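Local coordinates for paraflagellar rod component (Trypanosoma brucei, PDB 2Q0X), which is of unknown function but adopts the alpha/beta hydrolase fold and belongs to the DUF1749 family of that clan, at residues A[276-280]-A[281-285]; A[199-202]-A[203-207]; A[57-60]-A[61-64]. All blocks are in the same frame, centred on the assembly; numbering follows the deposited sequence.

Contact 1: residues A[276-280]-A[281-285]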
loop_
_atom_site.group_PDB
_atom_site.type_symbol
_atom_site.label_atom_id
_atom_site.label_comp_id
_atom_site.label_asym_id
_atom_site.label_seq_id
_atom_site.Cartn_x
_atom_site.Cartn_y
_atom_site.Cartn_z
ATOM N N LEU A 276 -4.033 3.628 19.110
ATOM C CA LEU A 276 -2.726 3.087 19.440
ATOM C C LEU A 276 -2.857 1.614 19.814
ATOM O O LEU A 276 -1.980 0.810 19.522
ATOM C CB LEU A 276 -2.108 3.860 20.616
ATOM C CG LEU A 276 -1.902 5.366 20.414
ATOM C CD1 LEU A 276 -1.384 6.019 21.712
ATOM C CD2 LEU A 276 -0.949 5.639 19.246
ATOM N N LYS A 277 -3.939 1.271 20.498
ATOM C CA LYS A 277 -4.193 -0.112 20.874
ATOM C C LYS A 277 -5.700 -0.300 20.971
ATOM O O LYS A 277 -6.367 0.395 21.729
ATOM C CB LYS A 277 -3.515 -0.438 22.207
ATOM C CG LYS A 277 -3.522 -1.932 22.596
ATOM C CD LYS A 277 -2.830 -2.141 23.953
ATOM C CE LYS A 277 -3.153 -3.507 24.589
ATOM N NZ LYS A 277 -2.342 -3.776 25.816
ATOM N N ALA A 278 -6.230 -1.219 20.176
ATOM C CA ALA A 278 -7.646 -1.521 20.182
ATOM C C ALA A 278 -7.911 -2.353 21.433
ATOM O O ALA A 278 -7.027 -3.100 21.902
ATOM C CB ALA A 278 -8.034 -2.291 18.940
ATOM N N ALA A 279 -9.098 -2.198 21.997
ATOM C CA ALA A 279 -9.555 -3.128 23.010
ATOM C C ALA A 279 -9.934 -4.392 22.230
ATOM O O ALA A 279 -11.092 -4.591 21.855
ATOM C CB ALA A 279 -10.728 -2.556 23.775
ATOM N N GLU A 280 -8.926 -5.227 21.982
ATOM C CA GLU A 280 -9.013 -6.298 20.997
ATOM C C GLU A 280 -10.190 -7.232 21.251
ATOM O O GLU A 280 -10.963 -7.539 20.344
ATOM C CB GLU A 280 -7.698 -7.080 20.944
ATOM C CG GLU A 280 -6.507 -6.246 20.444
ATOM C CD GLU A 280 -5.179 -6.990 20.518
ATOM O OE1 GLU A 280 -4.748 -7.391 21.640
ATOM O OE2 GLU A 280 -4.557 -7.163 19.452
ATOM N N SER A 281 -10.333 -7.646 22.494
ATOM C CA SER A 281 -11.379 -8.578 22.903
ATOM C C SER A 281 -12.779 -7.959 22.796
ATOM O O SER A 281 -13.747 -8.659 22.492
ATOM C CB SER A 281 -11.139 -9.006 24.354
ATOM O OG SER A 281 -11.111 -10.417 24.472
ATOM N N GLU A 282 -12.883 -6.668 23.113
ATOM C CA GLU A 282 -14.144 -5.930 22.984
ATOM C C GLU A 282 -14.576 -5.832 21.515
ATOM O O GLU A 282 -15.724 -6.124 21.204
ATOM C CB GLU A 282 -14.032 -4.517 23.568
ATOM C CG GLU A 282 -13.840 -4.444 25.100
ATOM C CD GLU A 282 -13.617 -3.002 25.575
ATOM O OE1 GLU A 282 -13.779 -2.068 24.746
ATOM O OE2 GLU A 282 -13.279 -2.799 26.763
ATOM N N HIS A 283 -13.655 -5.441 20.627
ATOM C CA HIS A 283 -13.945 -5.355 19.178
ATOM C C HIS A 283 -14.421 -6.697 18.631
ATOM O O HIS A 283 -15.442 -6.765 17.963
ATOM C CB HIS A 283 -12.723 -4.939 18.368
ATOM C CG HIS A 283 -12.355 -3.494 18.490
ATOM N ND1 HIS A 283 -12.017 -2.729 17.398
ATOM C CD2 HIS A 283 -12.224 -2.687 19.569
ATOM C CE1 HIS A 283 -11.724 -1.503 17.796
ATOM N NE2 HIS A 283 -11.841 -1.450 19.109
ATOM N N VAL A 284 -13.684 -7.761 18.908
ATOM C CA VAL A 284 -14.034 -9.063 18.349
ATOM C C VAL A 284 -15.425 -9.492 18.821
ATOM O O VAL A 284 -16.268 -9.901 18.020
ATOM C CB VAL A 284 -12.975 -10.131 18.696
ATOM C CG1 VAL A 284 -13.494 -11.546 18.400
ATOM C CG2 VAL A 284 -11.680 -9.849 17.923
ATOM N N ALA A 285 -15.649 -9.379 20.126
ATOM C CA ALA A 285 -16.904 -9.764 20.744
ATOM C C ALA A 285 -18.096 -8.938 20.233
ATOM O O ALA A 285 -19.144 -9.493 19.963
ATOM C CB ALA A 285 -16.795 -9.670 22.255
#
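The methyl group of A278 lies over one face of the H283 imidazole, offset toward the rim of the ring. Its CB is 4.0 Å from the H283 ring centroid and 17° off the ring normal, a CH-pi contact made between residues five apart in sequence. H283 places its CG beside its own backbone N (chi1 -74°), which turns the ring back along the incoming chain. CD2 of that ring comes within 3.2 Å of A279 O. The same A279 oxygen takes the backbone N-H of H283, with N to O at 3.0 Å and an almost straight bond (170°).

This stretch leads from strand 275-277, whose classic beta bulge sets L276 and K277 against T268, into helix 280-299, the last helix of the alpha/beta hydrolase fold in this chain. A279 occupies the N-cap position and is also the centre of an inverse gamma turn. E280 O then accepts V284 N at 3.1 Å, continuing the helical bonding.

E282 holds its carboxylate alongside the methyl of A279, with OE1 3.2 Å from A279 CB, while OE2 is hydrogen-bonded to N266. Both imidazole nitrogens have polar partners: ND1 meets Y56 OH, and NE2 meets D267 OD1, which also takes A279 N. Bonds at its two nitrogens should fix the rotation of the buried H283 ring, and F265 meets it edge-to-face. E280, an exposed residue, hydrogen-bonds through OE2 to a glycerol molecule, probably from the crystallisation liquor.

Contact 2: residues A[199-202]-A[203-207]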
loop_
_atom_site.group_PDB
_atom_site.type_symbol
_atom_site.label_atom_id
_atom_site.label_comp_id
_atom_site.label_asym_id
_atom_site.label_seq_id
_atom_site.Cartn_x
_atom_site.Cartn_y
_atom_site.Cartn_z
ATOM N N THR A 199 -14.697 10.990 8.493
ATOM C CA THR A 199 -14.740 10.067 9.632
ATOM C C THR A 199 -16.081 10.181 10.340
ATOM O O THR A 199 -16.922 10.986 9.970
ATOM C CB THR A 199 -13.622 10.397 10.647
ATOM O OG1 THR A 199 -13.829 11.727 11.167
ATOM C CG2 THR A 199 -12.223 10.294 9.971
ATOM N N LEU A 200 -16.270 9.354 11.357
ATOM C CA LEU A 200 -17.439 9.422 12.214
ATOM C C LEU A 200 -17.569 10.727 12.999
ATOM O O LEU A 200 -18.663 11.054 13.462
ATOM C CB LEU A 200 -17.448 8.244 13.164
ATOM C CG LEU A 200 -17.712 6.894 12.498
ATOM C CD1 LEU A 200 -17.955 5.858 13.552
ATOM C CD2 LEU A 200 -18.880 6.958 11.549
ATOM N N GLN A 201 -16.469 11.471 13.180
ATOM C CA GLN A 201 -16.583 12.824 13.738
ATOM C C GLN A 201 -17.566 13.669 12.918
ATOM O O GLN A 201 -18.509 14.250 13.457
ATOM C CB GLN A 201 -15.225 13.513 13.801
ATOM C CG GLN A 201 -15.190 14.799 14.633
ATOM C CD GLN A 201 -15.221 14.539 16.119
ATOM O OE1 GLN A 201 -14.819 13.465 16.575
ATOM N NE2 GLN A 201 -15.697 15.529 16.899
ATOM N N GLU A 202 -17.353 13.731 11.608
ATOM C CA GLU A 202 -18.214 14.547 10.738
ATOM C C GLU A 202 -19.566 13.871 10.456
ATOM O O GLU A 202 -20.602 14.536 10.417
ATOM C CB GLU A 202 -17.499 14.842 9.415
ATOM C CG GLU A 202 -16.213 15.679 9.578
ATOM C CD GLU A 202 -14.933 14.869 9.546
ATOM O OE1 GLU A 202 -14.940 13.668 9.921
ATOM O OE2 GLU A 202 -13.898 15.456 9.160
ATOM N N ALA A 203 -19.542 12.550 10.281
ATOM C CA ALA A 203 -20.743 11.789 9.918
ATOM C C ALA A 203 -21.752 11.647 11.070
ATOM O O ALA A 203 -22.948 11.643 10.832
ATOM C CB ALA A 203 -20.359 10.431 9.392
ATOM N N VAL A 204 -21.261 11.528 12.311
ATOM C CA VAL A 204 -22.135 11.205 13.441
ATOM C C VAL A 204 -21.962 12.138 14.654
ATOM O O VAL A 204 -22.928 12.725 15.125
ATOM C CB VAL A 204 -21.930 9.727 13.875
ATOM C CG1 VAL A 204 -22.630 9.423 15.191
ATOM C CG2 VAL A 204 -22.415 8.774 12.790
ATOM N N TRP A 205 -20.744 12.286 15.139
ATOM C CA TRP A 205 -20.509 12.921 16.427
ATOM C C TRP A 205 -20.891 14.393 16.415
ATOM O O TRP A 205 -21.756 14.833 17.192
ATOM C CB TRP A 205 -19.043 12.764 16.844
ATOM C CG TRP A 205 -18.834 12.903 18.315
ATOM C CD1 TRP A 205 -18.224 13.924 18.950
ATOM C CD2 TRP A 205 -19.256 11.981 19.328
ATOM N NE1 TRP A 205 -18.230 13.705 20.308
ATOM C CE2 TRP A 205 -18.861 12.516 20.566
ATOM C CE3 TRP A 205 -19.926 10.749 19.305
ATOM C CZ2 TRP A 205 -19.110 11.866 21.782
ATOM C CZ3 TRP A 205 -20.174 10.094 20.508
ATOM C CH2 TRP A 205 -19.762 10.653 21.732
ATOM N N ASN A 206 -20.241 15.146 15.532
ATOM C CA ASN A 206 -20.535 16.572 15.378
ATOM C C ASN A 206 -22.011 16.886 15.134
ATOM O O ASN A 206 -22.608 17.628 15.908
ATOM C CB ASN A 206 -19.627 17.186 14.291
ATOM C CG ASN A 206 -18.188 17.352 14.760
ATOM O OD1 ASN A 206 -17.869 17.145 15.941
ATOM N ND2 ASN A 206 -17.312 17.754 13.844
ATOM N N PRO A 207 -22.618 16.324 14.071
ATOM C CA PRO A 207 -24.038 16.641 13.850
ATOM C C PRO A 207 -24.991 16.203 14.960
ATOM O O PRO A 207 -25.986 16.875 15.193
ATOM C CB PRO A 207 -24.362 15.931 12.531
ATOM C CG PRO A 207 -23.253 14.925 12.339
ATOM C CD PRO A 207 -22.073 15.448 13.019
#
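The side-chain amide of Q201 meets two flat groups at once, the indole of W205 and the amide of N206. Its plane is turned well out of parallel with the indole, and NE2 comes obliquely to within 3.6 Å of W205 CD1. Toward N206 the two amides are nearly perpendicular, 78° apart. Here Q201 NE2 donates to N206 OD1 at 2.9 Å, in a bent bond (134°) that reaches the oxygen from above its carbonyl plane. Q201 gets there with CG anti to the backbone N (chi1 -168°) and a bend at the next bond, which brings its end back toward the following turn. Its OE1 accepts from C145 N, while W205 NE1 pairs with Y237 OH.

At the start of helix 200-209, T199 and E202 form a capping box. E202 OE1 receives both T199 N, from above the carboxylate plane, and T199 OG1, nearly along its C-O axis; T199 OG1 lies 2.6 Å from E202 OE1. The other oxygen, OE2, bonds to Y183 OH.

Further on, L200 O accepts both the i+4 donor V204 N and the i+5 donor W205 N, each at 2.9 Å. N206 N to Q201 O, at 2.8 Å, is likewise an i+5 bond, and these i+5 bonds make the wider pi-type turn at 203-205. P207 brings CD to 3.1 Å from E202 O, having no N-H to offer, and the helix kinks there. L200 CD2 and V204 CG2 lie side by side, and both residues pack on L229 of strand 227-232. With the Q201 amide bonded at both its oxygen and its nitrogen, its orientation in this buried setting is probably well fixed.

Contact 3: residues A[57-60]-A[61-64]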
loop_
_atom_site.group_PDB
_atom_site.type_symbol
_atom_site.label_atom_id
_atom_site.label_comp_id
_atom_site.label_asym_id
_atom_site.label_seq_id
_atom_site.Cartn_x
_atom_site.Cartn_y
_atom_site.Cartn_z
ATOM N N PHE A 57 -7.517 -8.514 13.812
ATOM C CA PHE A 57 -8.084 -9.068 12.581
ATOM C C PHE A 57 -7.789 -10.556 12.352
ATOM O O PHE A 57 -8.590 -11.254 11.726
ATOM C CB PHE A 57 -7.544 -8.299 11.367
ATOM C CG PHE A 57 -8.155 -6.952 11.155
ATOM C CD1 PHE A 57 -9.045 -6.384 12.068
ATOM C CD2 PHE A 57 -7.814 -6.223 10.021
ATOM C CE1 PHE A 57 -9.603 -5.127 11.827
ATOM C CE2 PHE A 57 -8.365 -4.971 9.786
ATOM C CZ PHE A 57 -9.259 -4.430 10.682
ATOM N N THR A 58 -6.626 -11.028 12.815
ATOM C CA THR A 58 -6.304 -12.451 12.733
ATOM C C THR A 58 -7.249 -13.264 13.619
ATOM O O THR A 58 -7.750 -14.312 13.213
ATOM C CB THR A 58 -4.802 -12.752 13.063
ATOM O OG1 THR A 58 -4.466 -12.318 14.382
ATOM C CG2 THR A 58 -3.897 -12.020 12.081
ATOM N N ASN A 59 -7.511 -12.748 14.813
ATOM C CA ASN A 59 -8.431 -13.383 15.761
ATOM C C ASN A 59 -9.902 -13.261 15.314
ATOM O O ASN A 59 -10.647 -14.235 15.365
ATOM C CB ASN A 59 -8.247 -12.781 17.153
ATOM C CG ASN A 59 -6.860 -12.990 17.697
ATOM O OD1 ASN A 59 -6.465 -14.119 18.001
ATOM N ND2 ASN A 59 -6.093 -11.903 17.811
ATOM N N LEU A 60 -10.305 -12.062 14.893
ATOM C CA LEU A 60 -11.583 -11.847 14.195
ATOM C C LEU A 60 -11.852 -12.869 13.085
ATOM O O LEU A 60 -12.872 -13.560 13.112
ATOM C CB LEU A 60 -11.656 -10.433 13.579
ATOM C CG LEU A 60 -13.050 -9.998 13.053
ATOM C CD1 LEU A 60 -14.178 -10.348 14.070
ATOM C CD2 LEU A 60 -13.114 -8.531 12.730
ATOM N N ALA A 61 -10.956 -12.937 12.100
ATOM C CA ALA A 61 -11.133 -13.838 10.959
ATOM C C ALA A 61 -11.240 -15.293 11.419
ATOM O O ALA A 61 -12.052 -16.066 10.909
ATOM C CB ALA A 61 -9.983 -13.670 9.935
ATOM N N GLU A 62 -10.428 -15.641 12.406
ATOM C CA GLU A 62 -10.442 -16.959 13.001
ATOM C C GLU A 62 -11.802 -17.297 13.633
ATOM O O GLU A 62 -12.347 -18.387 13.422
ATOM C CB GLU A 62 -9.328 -17.024 14.058
ATOM C CG GLU A 62 -8.879 -18.374 14.433
ATOM C CD GLU A 62 -7.642 -18.306 15.327
ATOM O OE1 GLU A 62 -7.800 -17.903 16.514
ATOM O OE2 GLU A 62 -6.521 -18.639 14.841
ATOM N N GLU A 63 -12.328 -16.358 14.414
ATOM C CA GLU A 63 -13.624 -16.528 15.078
ATOM C C GLU A 63 -14.779 -16.590 14.089
ATOM O O GLU A 63 -15.687 -17.390 14.270
ATOM C CB GLU A 63 -13.862 -15.428 16.114
ATOM C CG GLU A 63 -13.015 -15.594 17.373
ATOM C CD GLU A 63 -13.313 -16.895 18.121
ATOM O OE1 GLU A 63 -14.509 -17.286 18.227
ATOM O OE2 GLU A 63 -12.343 -17.519 18.611
ATOM N N LEU A 64 -14.700 -15.774 13.034
ATOM C CA LEU A 64 -15.682 -15.754 11.942
ATOM C C LEU A 64 -15.695 -17.010 11.074
ATOM O O LEU A 64 -16.678 -17.275 10.388
ATOM C CB LEU A 64 -15.422 -14.539 11.024
ATOM C CG LEU A 64 -15.798 -13.150 11.561
ATOM C CD1 LEU A 64 -15.218 -12.054 10.691
ATOM C CD2 LEU A 64 -17.318 -13.034 11.678
#
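Apolar packing between L60 and L64 carries the side-chain part of this contact, one helical turn apart. The two leucines cross at an angle, with L60 CG 3.8 Å from L64 CD1 and L60 CD1 close to that same methyl. L60 has CG anti to its own backbone N (chi1 -169°), whereas L64 carries CG on the N side (chi1 -73°), and these choices bring the two branched ends together. Both pack on F70 of strand 69-73, as does A61. Helix 280-299 also touches them, I287 at L60, L288 and L291 at L64. F57, at the first turn, adds edge-to-face contacts with W43 and F70.

Backbone hydrogen bonds run in regular i to i+4 order along helix 57-64, which links strands 40-44 and 69-73 in a beta-alpha-beta unit of the alpha/beta hydrolase fold. A61 N binds F57 O at 2.9 Å, E62 N binds T58 O, and E63 N binds N59 O. L64 N binds L60 O at 2.9 Å.

Among the polar side chains, E63 bends so that its CG lies 3.4 Å from N59 O. T58 OG1 is bonded to D55 O, tying the first turn to the preceding residues.

The helix is thus two-sided in its chemistry. F57, L60, A61 and L64 are buried and pack on strand 69-73, and L60 and L64 also meet helix 280-299, so apolar contacts join the helix to both. N59 and E62 are exposed, where their polar ends can be solvated, while E63, though exposed, also lays its side chain on L288.

How the contacts relate
Contacts 1 and 3 are neighbours, their centres about 12 Å apart, and they touch where helix 280-299 meets helix 57-64: V284 CG2 is 4.0 Å from L60 N, and V284 CG1 is 4.2 Å from E63 CG. Contact 2 stands apart, its centre about 21 Å from that of contact 1 and about 28 Å from that of contact 3, on the opposite side of the chain's centre from contact 3. Along the chain they follow in the order 3, 2, 1. No active site has been established for this protein; a bound glycerol lies at contact 1, hydrogen-bonded to E280 and weakly to L276.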